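Local coordinates for aminotransferase, classes I and II (Silicibacter pomeroyi DSS-3, PDB 3H14), which is a putative pyridoxal-phosphate-dependent aminotransferase that probably transfers the amino group of L-aspartate to 2-oxoglutarate, giving oxaloacetate and L-glutamate, at residues Gly102-Ala107 / Pro126-Ile131; Ala110-Gly115 / Asp161-Met166; Lys293-Arg298 / Phe359-Ala364; Gly30-His35 / Leu372-Ala377. One frame throughout, in Å; residues are numbered along the deposited sequence.

Overall arrangement
From the N terminus, contact 4 opens first, at Gly30-His35, and closes last, at Leu372-Ala377, so the other three nest inside its loop. Contacts 1 and 2 both start on helix 100-111 and cross. Contact 1 joins that helix to helix 126-134, both lying against the seven-stranded sheet; contact 2 joins the end of helix 100-111 to the start of strand 164-168 in that sheet. Contact 3 follows in series, joining helix 278-302 to strand 356-360 of the four-stranded sheet, some 28 Å from contact 1, centre to centre. It touches contact 4 through salt bridges from Arg298 to Asp373 and Glu376, while strand 34-35 of contact 4 lies at the edge of that same sheet.

Contact 1. Residues Gly102-Ala107 / Pro126-Ile131; sequences GGFLLA and PSYRQI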
loop_
_atom_site.group_PDB
_atom_site.type_symbol
_atom_site.label_atom_id
_atom_site.label_comp_id
_atom_site.label_asym_id
_atom_site.label_seq_id
_atom_site.Cartn_x
_atom_site.Cartn_y
_atom_site.Cartn_z
ATOM N N GLY A 102 -12.565 0.386 -2.255
ATOM C CA GLY A 102 -13.805 1.088 -1.932
ATOM C C GLY A 102 -13.544 2.500 -1.455
ATOM O O GLY A 102 -14.285 3.417 -1.771
ATOM N N GLY A 103 -12.503 2.674 -0.660
ATOM C CA GLY A 103 -12.138 3.996 -0.180
ATOM C C GLY A 103 -11.702 4.873 -1.331
ATOM O O GLY A 103 -12.090 6.044 -1.426
ATOM N N PHE A 104 -10.853 4.323 -2.195
ATOM C CA PHE A 104 -10.431 5.078 -3.392
ATOM C C PHE A 104 -11.623 5.447 -4.295
ATOM O O PHE A 104 -11.720 6.584 -4.777
ATOM C CB PHE A 104 -9.359 4.332 -4.186
ATOM C CG PHE A 104 -8.069 4.179 -3.453
ATOM C CD1 PHE A 104 -7.457 5.284 -2.848
ATOM C CD2 PHE A 104 -7.459 2.931 -3.341
ATOM C CE1 PHE A 104 -6.271 5.129 -2.147
ATOM C CE2 PHE A 104 -6.248 2.780 -2.620
ATOM C CZ PHE A 104 -5.670 3.873 -2.034
ATOM N N LEU A 105 -12.517 4.503 -4.524
ATOM C CA LEU A 105 -13.712 4.770 -5.304
ATOM C C LEU A 105 -14.526 5.910 -4.718
ATOM O O LEU A 105 -15.022 6.778 -5.441
ATOM C CB LEU A 105 -14.576 3.506 -5.402
ATOM C CG LEU A 105 -15.915 3.647 -6.120
ATOM C CD1 LEU A 105 -15.663 4.085 -7.554
ATOM C CD2 LEU A 105 -16.712 2.347 -6.088
ATOM N N LEU A 106 -14.645 5.936 -3.401
ATOM C CA LEU A 106 -15.520 6.887 -2.759
ATOM C C LEU A 106 -14.843 8.235 -2.748
ATOM O O LEU A 106 -15.474 9.232 -3.087
ATOM C CB LEU A 106 -15.855 6.437 -1.343
ATOM C CG LEU A 106 -16.816 5.254 -1.221
ATOM C CD1 LEU A 106 -16.897 4.877 0.278
ATOM C CD2 LEU A 106 -18.195 5.650 -1.840
ATOM N N ALA A 107 -13.543 8.248 -2.421
ATOM C CA ALA A 107 -12.778 9.472 -2.470
ATOM C C ALA A 107 -12.840 10.082 -3.856
ATOM O O ALA A 107 -13.133 11.268 -4.003
ATOM C CB ALA A 107 -11.377 9.247 -2.045
ATOM N N PRO A 126 0.530 0.416 -8.022
ATOM C CA PRO A 126 0.135 0.309 -9.422
ATOM C C PRO A 126 -1.334 0.635 -9.715
ATOM O O PRO A 126 -1.650 1.082 -10.792
ATOM C CB PRO A 126 0.450 -1.174 -9.760
ATOM C CG PRO A 126 1.448 -1.564 -8.793
ATOM C CD PRO A 126 1.133 -0.851 -7.538
ATOM N N SER A 127 -2.214 0.374 -8.760
ATOM C CA SER A 127 -3.629 0.555 -8.977
ATOM C C SER A 127 -4.074 2.007 -8.948
ATOM O O SER A 127 -5.147 2.288 -9.442
ATOM C CB SER A 127 -4.458 -0.248 -7.953
ATOM O OG SER A 127 -4.402 -1.635 -8.259
ATOM N N TYR A 128 -3.287 2.926 -8.391
ATOM C CA TYR A 128 -3.727 4.326 -8.371
ATOM C C TYR A 128 -4.025 4.812 -9.772
ATOM O O TYR A 128 -5.132 5.323 -10.017
ATOM C CB TYR A 128 -2.688 5.298 -7.797
ATOM C CG TYR A 128 -2.288 5.206 -6.349
ATOM C CD1 TYR A 128 -3.135 4.725 -5.370
ATOM C CD2 TYR A 128 -1.040 5.709 -5.948
ATOM C CE1 TYR A 128 -2.729 4.669 -4.064
ATOM C CE2 TYR A 128 -0.642 5.673 -4.643
ATOM C CZ TYR A 128 -1.480 5.148 -3.698
ATOM O OH TYR A 128 -1.045 5.115 -2.392
ATOM N N ARG A 129 -3.046 4.705 -10.681
ATOM C CA ARG A 129 -3.223 5.198 -12.064
ATOM C C ARG A 129 -4.335 4.470 -12.792
ATOM O O ARG A 129 -5.061 5.086 -13.543
ATOM C CB ARG A 129 -1.920 5.204 -12.903
ATOM C CG ARG A 129 -1.318 3.837 -13.169
ATOM C CD ARG A 129 0.006 3.969 -13.993
ATOM N NE ARG A 129 1.044 4.608 -13.201
ATOM C CZ ARG A 129 1.919 3.959 -12.433
ATOM N NH1 ARG A 129 1.927 2.633 -12.373
ATOM N NH2 ARG A 129 2.813 4.647 -11.728
ATOM N N GLN A 130 -4.504 3.181 -12.520
ATOM C CA GLN A 130 -5.500 2.396 -13.207
ATOM C C GLN A 130 -6.930 2.716 -12.764
ATOM O O GLN A 130 -7.827 2.802 -13.600
ATOM C CB GLN A 130 -5.240 0.875 -13.040
ATOM C CG GLN A 130 -3.842 0.381 -13.491
ATOM C CD GLN A 130 -3.518 0.652 -14.948
ATOM O OE1 GLN A 130 -4.402 0.704 -15.804
ATOM N NE2 GLN A 130 -2.226 0.822 -15.240
ATOM N N ILE A 131 -7.138 2.814 -11.466
ATOM C CA ILE A 131 -8.457 3.187 -10.896
ATOM C C ILE A 131 -8.843 4.588 -11.350
ATOM O O ILE A 131 -9.973 4.814 -11.740
ATOM C CB ILE A 131 -8.471 3.132 -9.368
ATOM C CG1 ILE A 131 -8.322 1.700 -8.877
ATOM C CG2 ILE A 131 -9.799 3.755 -8.767
ATOM C CD1 ILE A 131 -8.095 1.589 -7.331
#
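Phe104 and Tyr128 share a first torsion, chi1 -65°, which sets CG opposite the carbonyl carbon and beside the backbone N in each, and from there the two rings meet between their helices. These are helices 100-111 and 126-134 of the αβα core built round the seven-stranded sheet, the large domain of the aminotransferase fold. The pair is an offset edge-to-face stack: the edge of Tyr128 is turned toward the face of Phe104, with centroids 5.6 Å apart and planes at 80°. Phe104 CZ lies near the plane of the tyrosine ring, 3.7 Å from Tyr128 CE1, while Tyr128 CD1 stands above the phenylalanine plane toward its rim and not over its centre. Tyr128 also touches Ala168 of strand 164-168, and Phe104 reaches Ile225 on strand 223-227, so the pair is packed down onto the sheet. The polar end of Tyr128 is held elsewhere: its OH is hydrogen-bonded to Asp200 OD2, which gives the ring a second hold at its far end. A glycerol, probably from the crystallisation liquor, lies about 4 Å from this side chain. One turn on from the tyrosine, Ile131 adds an aliphatic contact, its CD1 sitting 4.3 Å from Phe104 CD2.

Contact 2. Residues Ala110-Gly115 / Asp161-Met166; sequences ALFDSG and DLAGLM
Phe112 is the residue at which the chain leaves helix 100-111, its phi and psi turning to extended values, and its CA lies 7.1 Å from Ala163 CA, at the entry to strand 164-168. With CG opposite the carbonyl carbon (chi1 -49°), the ring projects across the gap and does all the touching from its side. One edge faces the backbone of the other segment: CE1 is 3.5 Å from Ala163 O, an oxygen that lies near the plane of the ring. Next along the same rim, CD1 meets the methyl of Ala163, with 4.0 Å between Phe112 CD1 and Ala163 CB. Gly164 has no side chain, and the ring rim reaches its CA obliquely, Phe112 CE1 lying 3.7 Å and CZ 3.8 Å from Gly164 CA. CB of the preceding Leu111 sits over the centre of one face, while the rim meets Ala163 and Gly164. Leu137 adds a further side-chain contact. The start of the strand and the residue before it are held independently: Ala163 makes backbone hydrogen bonds with Arg117 and Ser196, and Gly164 with Gly119, tying them to the strands on both flanks in the seven-stranded sheet. No hydrogen bond crosses between the two segments. The contact therefore rests on van der Waals fit, probably helped a little by the slightly positive rim of the phenyl ring facing the carbonyl oxygen of Ala163.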
loop_
_atom_site.group_PDB
_atom_site.type_symbol
_atom_site.label_atom_id
_atom_site.label_comp_id
_atom_site.label_asym_id
_atom_site.label_seq_id
_atom_site.Cartn_x
_atom_site.Cartn_y
_atom_site.Cartn_z
ATOM N N ALA A 110 -16.351 11.509 -4.853
ATOM C CA ALA A 110 -16.683 12.699 -4.091
ATOM C C ALA A 110 -15.934 13.915 -4.593
ATOM O O ALA A 110 -16.457 15.030 -4.624
ATOM C CB ALA A 110 -16.375 12.457 -2.589
ATOM N N LEU A 111 -14.700 13.699 -5.035
ATOM C CA LEU A 111 -13.775 14.817 -5.260
ATOM C C LEU A 111 -13.504 15.225 -6.699
ATOM O O LEU A 111 -13.060 16.360 -6.942
ATOM C CB LEU A 111 -12.473 14.512 -4.523
ATOM C CG LEU A 111 -12.531 14.473 -2.994
ATOM C CD1 LEU A 111 -11.230 13.956 -2.485
ATOM C CD2 LEU A 111 -12.809 15.856 -2.350
ATOM N N PHE A 112 -13.775 14.352 -7.670
ATOM C CA PHE A 112 -13.294 14.607 -9.010
ATOM C C PHE A 112 -14.317 14.318 -10.051
ATOM O O PHE A 112 -15.158 13.424 -9.886
ATOM C CB PHE A 112 -12.028 13.783 -9.327
ATOM C CG PHE A 112 -10.975 13.882 -8.266
ATOM C CD1 PHE A 112 -10.484 15.124 -7.884
ATOM C CD2 PHE A 112 -10.441 12.743 -7.697
ATOM C CE1 PHE A 112 -9.504 15.223 -6.900
ATOM C CE2 PHE A 112 -9.495 12.821 -6.726
ATOM C CZ PHE A 112 -9.017 14.054 -6.319
ATOM N N ASP A 113 -14.185 15.046 -11.157
ATOM C CA ASP A 113 -15.064 14.913 -12.305
ATOM C C ASP A 113 -14.271 14.439 -13.516
ATOM O O ASP A 113 -13.031 14.526 -13.545
ATOM C CB ASP A 113 -15.677 16.298 -12.595
ATOM C CG ASP A 113 -16.927 16.584 -11.772
ATOM O OD1 ASP A 113 -17.847 15.736 -11.783
ATOM O OD2 ASP A 113 -16.992 17.683 -11.155
ATOM N N SER A 114 -14.984 13.943 -14.520
ATOM C CA SER A 114 -14.364 13.526 -15.760
ATOM C C SER A 114 -13.296 14.526 -16.206
ATOM O O SER A 114 -13.557 15.723 -16.303
ATOM C CB SER A 114 -15.418 13.399 -16.829
ATOM O OG SER A 114 -16.409 12.489 -16.410
ATOM N N GLY A 115 -12.091 14.001 -16.430
ATOM C CA GLY A 115 -10.968 14.758 -16.970
ATOM C C GLY A 115 -10.128 15.441 -15.919
ATOM O O GLY A 115 -9.144 16.082 -16.274
ATOM N N ASP A 161 -1.434 21.736 -13.131
ATOM C CA ASP A 161 -2.798 22.087 -12.763
ATOM C C ASP A 161 -3.424 20.792 -12.351
ATOM O O ASP A 161 -3.720 19.950 -13.190
ATOM C CB ASP A 161 -3.540 22.681 -13.951
ATOM C CG ASP A 161 -4.946 23.067 -13.612
ATOM O OD1 ASP A 161 -5.109 23.869 -12.667
ATOM O OD2 ASP A 161 -5.873 22.547 -14.253
ATOM N N LEU A 162 -3.541 20.599 -11.051
ATOM C CA LEU A 162 -4.053 19.351 -10.506
ATOM C C LEU A 162 -5.293 19.625 -9.696
ATOM O O LEU A 162 -5.319 20.531 -8.866
ATOM C CB LEU A 162 -3.028 18.681 -9.581
ATOM C CG LEU A 162 -1.697 18.195 -10.156
ATOM C CD1 LEU A 162 -0.891 17.625 -9.033
ATOM C CD2 LEU A 162 -1.940 17.178 -11.259
ATOM N N ALA A 163 -6.266 18.749 -9.857
ATOM C CA ALA A 163 -7.510 18.765 -9.065
ATOM C C ALA A 163 -7.316 18.062 -7.728
ATOM O O ALA A 163 -7.997 18.363 -6.736
ATOM C CB ALA A 163 -8.634 18.092 -9.896
ATOM N N GLY A 164 -6.379 17.091 -7.699
ATOM C CA GLY A 164 -6.048 16.377 -6.502
ATOM C C GLY A 164 -4.616 15.886 -6.470
ATOM O O GLY A 164 -3.928 15.813 -7.526
ATOM N N LEU A 165 -4.193 15.559 -5.259
ATOM C CA LEU A 165 -2.896 14.952 -4.984
ATOM C C LEU A 165 -3.031 13.799 -3.993
ATOM O O LEU A 165 -3.646 13.946 -2.932
ATOM C CB LEU A 165 -1.933 15.966 -4.409
ATOM C CG LEU A 165 -0.510 15.453 -4.103
ATOM C CD1 LEU A 165 0.270 15.199 -5.401
ATOM C CD2 LEU A 165 0.234 16.473 -3.188
HETATM N N MSE A 166 -2.405 12.675 -4.314
HETATM C CA MSE A 166 -2.406 11.527 -3.413
HETATM C C MSE A 166 -1.010 11.153 -2.978
HETATM O O MSE A 166 -0.102 11.113 -3.796
HETATM C CB MSE A 166 -3.025 10.330 -4.098
HETATM C CG MSE A 166 -3.122 9.132 -3.173
HETATM SE SE MSE A 166 -4.785 8.177 -3.320
HETATM C CE MSE A 166 -4.492 7.884 -1.423
#

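Contact 3. Residues Lys293-Arg298 / Phe359-Ala364; sequences KLMLER and FSYARA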
loop_
_atom_site.group_PDB
_atom_site.type_symbol
_atom_site.label_atom_id
_atom_site.label_comp_id
_atom_site.label_asym_id
_atom_site.label_seq_id
_atom_site.Cartn_x
_atom_site.Cartn_y
_atom_site.Cartn_z
ATOM N N LYS A 293 15.751 -6.554 9.319
ATOM C CA LYS A 293 17.132 -6.641 9.813
ATOM C C LYS A 293 17.950 -7.548 8.882
ATOM O O LYS A 293 19.013 -7.174 8.432
ATOM C CB LYS A 293 17.121 -7.110 11.286
ATOM C CG LYS A 293 18.436 -6.906 12.147
ATOM C CD LYS A 293 18.193 -7.307 13.587
ATOM C CE LYS A 293 19.415 -7.152 14.512
ATOM N NZ LYS A 293 19.317 -5.917 15.380
ATOM N N LEU A 294 17.438 -8.737 8.586
ATOM C CA LEU A 294 18.017 -9.652 7.599
ATOM C C LEU A 294 18.172 -9.090 6.191
ATOM O O LEU A 294 19.228 -9.268 5.543
ATOM C CB LEU A 294 17.149 -10.909 7.490
ATOM C CG LEU A 294 17.640 -12.311 7.874
ATOM C CD1 LEU A 294 18.733 -12.346 8.975
ATOM C CD2 LEU A 294 16.432 -13.126 8.258
HETATM N N MSE A 295 17.128 -8.447 5.673
HETATM C CA MSE A 295 17.223 -7.818 4.344
HETATM C C MSE A 295 18.342 -6.757 4.278
HETATM O O MSE A 295 19.128 -6.717 3.319
HETATM C CB MSE A 295 15.888 -7.161 3.951
HETATM C CG MSE A 295 14.707 -8.138 3.801
HETATM SE SE MSE A 295 14.871 -9.400 2.407
HETATM C CE MSE A 295 14.137 -8.334 0.892
ATOM N N LEU A 296 18.385 -5.911 5.293
ATOM C CA LEU A 296 19.344 -4.793 5.355
ATOM C C LEU A 296 20.794 -5.274 5.430
ATOM O O LEU A 296 21.663 -4.716 4.735
ATOM C CB LEU A 296 19.004 -3.860 6.517
ATOM C CG LEU A 296 17.813 -2.982 6.142
ATOM C CD1 LEU A 296 17.202 -2.341 7.338
ATOM C CD2 LEU A 296 18.223 -1.923 5.098
ATOM N N GLU A 297 21.034 -6.328 6.213
ATOM C CA GLU A 297 22.347 -6.990 6.241
ATOM C C GLU A 297 22.709 -7.752 4.950
ATOM O O GLU A 297 23.835 -7.631 4.443
ATOM C CB GLU A 297 22.466 -7.933 7.465
ATOM N N ARG A 298 21.789 -8.547 4.410
ATOM C CA ARG A 298 22.171 -9.565 3.426
ATOM C C ARG A 298 22.001 -9.188 1.948
ATOM O O ARG A 298 22.670 -9.731 1.081
ATOM C CB ARG A 298 21.459 -10.890 3.757
ATOM C CG ARG A 298 21.767 -11.388 5.193
ATOM C CD ARG A 298 21.355 -12.905 5.474
ATOM N NE ARG A 298 21.903 -13.811 4.459
ATOM C CZ ARG A 298 21.406 -15.004 4.133
ATOM N NH1 ARG A 298 20.348 -15.507 4.758
ATOM N NH2 ARG A 298 21.979 -15.690 3.166
ATOM N N PHE A 359 11.225 -6.164 -3.522
ATOM C CA PHE A 359 11.189 -7.357 -2.695
ATOM C C PHE A 359 10.141 -7.143 -1.642
ATOM O O PHE A 359 10.026 -6.045 -1.117
ATOM C CB PHE A 359 12.519 -7.570 -1.969
ATOM C CG PHE A 359 13.686 -7.758 -2.874
ATOM C CD1 PHE A 359 14.084 -9.046 -3.251
ATOM C CD2 PHE A 359 14.381 -6.660 -3.366
ATOM C CE1 PHE A 359 15.166 -9.238 -4.086
ATOM C CE2 PHE A 359 15.480 -6.832 -4.201
ATOM C CZ PHE A 359 15.881 -8.114 -4.570
ATOM N N SER A 360 9.413 -8.189 -1.283
ATOM C CA SER A 360 8.521 -8.172 -0.140
ATOM C C SER A 360 9.100 -9.098 0.918
ATOM O O SER A 360 9.576 -10.156 0.589
ATOM C CB SER A 360 7.099 -8.625 -0.534
ATOM O OG SER A 360 6.303 -8.745 0.665
ATOM N N TYR A 361 9.084 -8.689 2.173
ATOM C CA TYR A 361 9.543 -9.550 3.256
ATOM C C TYR A 361 8.406 -9.881 4.241
ATOM O O TYR A 361 8.637 -10.070 5.418
ATOM C CB TYR A 361 10.802 -8.980 3.932
ATOM C CG TYR A 361 10.761 -7.566 4.469
ATOM C CD1 TYR A 361 11.259 -6.486 3.732
ATOM C CD2 TYR A 361 10.265 -7.301 5.730
ATOM C CE1 TYR A 361 11.207 -5.190 4.240
ATOM C CE2 TYR A 361 10.224 -6.031 6.230
ATOM C CZ TYR A 361 10.722 -4.975 5.494
ATOM O OH TYR A 361 10.653 -3.716 6.030
ATOM N N ALA A 362 7.192 -10.018 3.713
ATOM C CA ALA A 362 5.996 -10.237 4.528
ATOM C C ALA A 362 5.834 -11.698 4.979
ATOM O O ALA A 362 4.976 -11.973 5.819
ATOM C CB ALA A 362 4.764 -9.788 3.756
ATOM N N ARG A 363 6.686 -12.605 4.526
ATOM C CA ARG A 363 6.640 -14.017 4.945
ATOM C C ARG A 363 7.400 -14.343 6.244
ATOM O O ARG A 363 8.026 -13.468 6.849
ATOM C CB ARG A 363 7.141 -14.880 3.790
ATOM C CG ARG A 363 6.265 -14.856 2.509
ATOM C CD ARG A 363 4.999 -15.637 2.708
ATOM N NE ARG A 363 4.021 -15.536 1.623
ATOM C CZ ARG A 363 3.593 -16.565 0.889
ATOM N NH1 ARG A 363 4.055 -17.794 1.092
ATOM N NH2 ARG A 363 2.693 -16.365 -0.068
ATOM N N ALA A 364 7.313 -15.602 6.697
ATOM C CA ALA A 364 7.994 -16.052 7.916
ATOM C C ALA A 364 9.497 -15.809 7.830
ATOM O O ALA A 364 10.067 -15.825 6.741
ATOM C CB ALA A 364 7.739 -17.578 8.136
#
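Phe359 meets Met295, here a selenomethionine, at the root of its side chain: the terminal methyl CE lies 3.4 Å from Phe359 CB and 3.8 Å from its CG, a snug approach that strikes the ring obliquely. The ring itself carries on to an edge-to-face pairing with Phe304. Ser360, next on the strand, points the other way; its OG is hydrogen-bonded to Val38 O and also receives a weak bond from Ala362 N. Tyr361 turns back to the helix. Its chi1 of 55° puts CG between the backbone N and the carbonyl carbon, and its ring crosses the selenomethionine obliquely near the base of that chain, 3.8 Å from Tyr361 CD1 to Met295 CG, with Tyr361 CB 4.0 Å from the same CG. The Met295 chain is bent at chi2 (-65°) and chi3 (-86°), folding so that CG serves the tyrosine and CE the phenylalanine. Past the strand, the loop is pinned to the same helix one turn earlier, where Asn291 ND2 is hydrogen-bonded to both Tyr361 O and Arg363 O. Ala364 then takes the N-cap position of helix 365-381. A long helix laying one apolar side chain between those of Phe359, near the end of the strand, and Tyr361, just past it, is the packing of an α/β layer, here in the C-terminal small domain of the aminotransferase fold.

Contact 4. Residues Gly30-His35 / Leu372-Ala377; sequences GRRIIH and LDRLEA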
loop_
_atom_site.group_PDB
_atom_site.type_symbol
_atom_site.label_atom_id
_atom_site.label_comp_id
_atom_site.label_asym_id
_atom_site.label_seq_id
_atom_site.Cartn_x
_atom_site.Cartn_y
_atom_site.Cartn_z
ATOM N N GLY A 30 6.454 -29.215 -8.607
ATOM C CA GLY A 30 7.043 -29.754 -7.391
ATOM C C GLY A 30 8.063 -28.914 -6.633
ATOM O O GLY A 30 8.620 -29.383 -5.643
ATOM N N ARG A 31 8.299 -27.679 -7.064
ATOM C CA ARG A 31 9.392 -26.866 -6.528
ATOM C C ARG A 31 8.838 -25.889 -5.518
ATOM O O ARG A 31 7.780 -25.290 -5.750
ATOM C CB ARG A 31 10.164 -26.139 -7.672
ATOM N N ARG A 32 9.516 -25.757 -4.384
ATOM C CA ARG A 32 9.128 -24.787 -3.379
ATOM C C ARG A 32 9.780 -23.475 -3.775
ATOM O O ARG A 32 10.997 -23.395 -3.971
ATOM C CB ARG A 32 9.501 -25.212 -1.972
ATOM C CG ARG A 32 9.280 -24.144 -0.890
ATOM C CD ARG A 32 9.335 -24.731 0.437
ATOM N NE ARG A 32 9.361 -23.735 1.506
ATOM C CZ ARG A 32 10.418 -23.325 2.183
ATOM N NH1 ARG A 32 11.645 -23.813 1.950
ATOM N NH2 ARG A 32 10.240 -22.434 3.156
ATOM N N ILE A 33 8.935 -22.462 -3.929
ATOM C CA ILE A 33 9.348 -21.090 -4.307
ATOM C C ILE A 33 9.223 -20.194 -3.094
ATOM O O ILE A 33 8.241 -20.297 -2.356
ATOM C CB ILE A 33 8.415 -20.570 -5.440
ATOM C CG1 ILE A 33 8.574 -21.432 -6.697
ATOM C CG2 ILE A 33 8.657 -19.067 -5.796
ATOM C CD1 ILE A 33 10.047 -21.541 -7.233
ATOM N N ILE A 34 10.184 -19.293 -2.888
ATOM C CA ILE A 34 10.099 -18.314 -1.824
ATOM C C ILE A 34 9.420 -17.073 -2.434
ATOM O O ILE A 34 9.850 -16.512 -3.453
ATOM C CB ILE A 34 11.464 -17.976 -1.202
ATOM C CG1 ILE A 34 12.142 -19.244 -0.653
ATOM C CG2 ILE A 34 11.283 -16.927 -0.090
ATOM C CD1 ILE A 34 11.405 -19.891 0.508
ATOM N N HIS A 35 8.322 -16.671 -1.803
ATOM C CA HIS A 35 7.408 -15.681 -2.380
ATOM C C HIS A 35 7.787 -14.348 -1.806
ATOM O O HIS A 35 7.413 -14.047 -0.689
ATOM C CB HIS A 35 5.968 -16.048 -2.067
ATOM C CG HIS A 35 5.435 -17.104 -2.967
ATOM N ND1 HIS A 35 4.846 -16.810 -4.170
ATOM C CD2 HIS A 35 5.454 -18.453 -2.877
ATOM C CE1 HIS A 35 4.507 -17.930 -4.780
ATOM N NE2 HIS A 35 4.877 -18.943 -4.023
ATOM N N LEU A 372 17.102 -15.339 1.003
ATOM C CA LEU A 372 18.395 -14.663 0.946
ATOM C C LEU A 372 19.530 -15.626 0.610
ATOM O O LEU A 372 20.409 -15.261 -0.150
ATOM C CB LEU A 372 18.653 -13.907 2.229
ATOM C CG LEU A 372 17.683 -12.740 2.423
ATOM C CD1 LEU A 372 17.803 -12.200 3.806
ATOM C CD2 LEU A 372 17.934 -11.628 1.407
ATOM N N ASP A 373 19.473 -16.868 1.120
ATOM C CA ASP A 373 20.451 -17.912 0.751
ATOM C C ASP A 373 20.419 -18.240 -0.724
ATOM O O ASP A 373 21.464 -18.397 -1.380
ATOM C CB ASP A 373 20.171 -19.206 1.504
ATOM C CG ASP A 373 20.528 -19.130 2.947
ATOM O OD1 ASP A 373 21.213 -18.176 3.372
ATOM O OD2 ASP A 373 20.147 -20.060 3.676
ATOM N N ARG A 374 19.206 -18.365 -1.253
ATOM C CA ARG A 374 18.995 -18.638 -2.644
ATOM C C ARG A 374 19.488 -17.505 -3.529
ATOM O O ARG A 374 20.042 -17.751 -4.601
ATOM C CB ARG A 374 17.496 -18.860 -2.921
ATOM C CG ARG A 374 16.955 -20.103 -2.237
ATOM C CD ARG A 374 15.588 -20.514 -2.759
ATOM N NE ARG A 374 15.069 -21.678 -2.045
ATOM C CZ ARG A 374 13.927 -22.292 -2.344
ATOM N NH1 ARG A 374 13.176 -21.867 -3.348
ATOM N NH2 ARG A 374 13.535 -23.334 -1.637
ATOM N N LEU A 375 19.216 -16.276 -3.107
ATOM C CA LEU A 375 19.595 -15.104 -3.876
ATOM C C LEU A 375 21.125 -15.019 -3.928
ATOM O O LEU A 375 21.712 -14.836 -4.981
ATOM C CB LEU A 375 18.993 -13.848 -3.246
ATOM C CG LEU A 375 17.499 -13.689 -3.596
ATOM C CD1 LEU A 375 16.884 -12.588 -2.744
ATOM C CD2 LEU A 375 17.297 -13.417 -5.097
ATOM N N GLU A 376 21.738 -15.148 -2.764
ATOM C CA GLU A 376 23.201 -15.137 -2.647
ATOM C C GLU A 376 23.854 -16.140 -3.545
ATOM O O GLU A 376 24.798 -15.801 -4.240
ATOM C CB GLU A 376 23.630 -15.410 -1.228
ATOM C CG GLU A 376 23.272 -14.300 -0.272
ATOM C CD GLU A 376 24.230 -14.176 0.912
ATOM O OE1 GLU A 376 25.391 -14.631 0.784
ATOM O OE2 GLU A 376 23.827 -13.585 1.951
ATOM N N ALA A 377 23.381 -17.387 -3.524
ATOM C CA ALA A 377 23.981 -18.430 -4.354
ATOM C C ALA A 377 23.826 -18.115 -5.813
ATOM O O ALA A 377 24.718 -18.400 -6.600
ATOM C CB ALA A 377 23.385 -19.805 -4.066
#
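Arg374 lays one face of its guanidinium over Ile34, whose CG1 stands toward the rim of the group, 3.9 Å from both NH1 and CZ of the arginine. The side chain runs extended from CG to NE, reaching from helix 365-381 to the backbone beyond, where NH1 gives a nearly straight hydrogen bond to Arg32 O: 2.7 Å, with 170° at the hydrogen. That oxygen lies in the guanidinium plane, although the donor is tilted 27° from the plane of the carbonyl. NE is held in turn by a salt bridge to Glu370 one turn back on the helix, and NH1 has a weak second bond to Gly339 O. The helix is thereby tied to the edge of the four-stranded sheet of the small domain, for Ile34 begins strand 34-35 and pairs through its backbone with Gly339 and Ala341. Arg32 crosses at about a right angle, its guanidinium plane 88° from that of Arg374 and its NH1 4.1 Å from Arg374 NH2. The like charges are probably eased by the acidic residues nearby: besides Glu370, Asp367 makes a long, weak ion pair with Arg32 NH2.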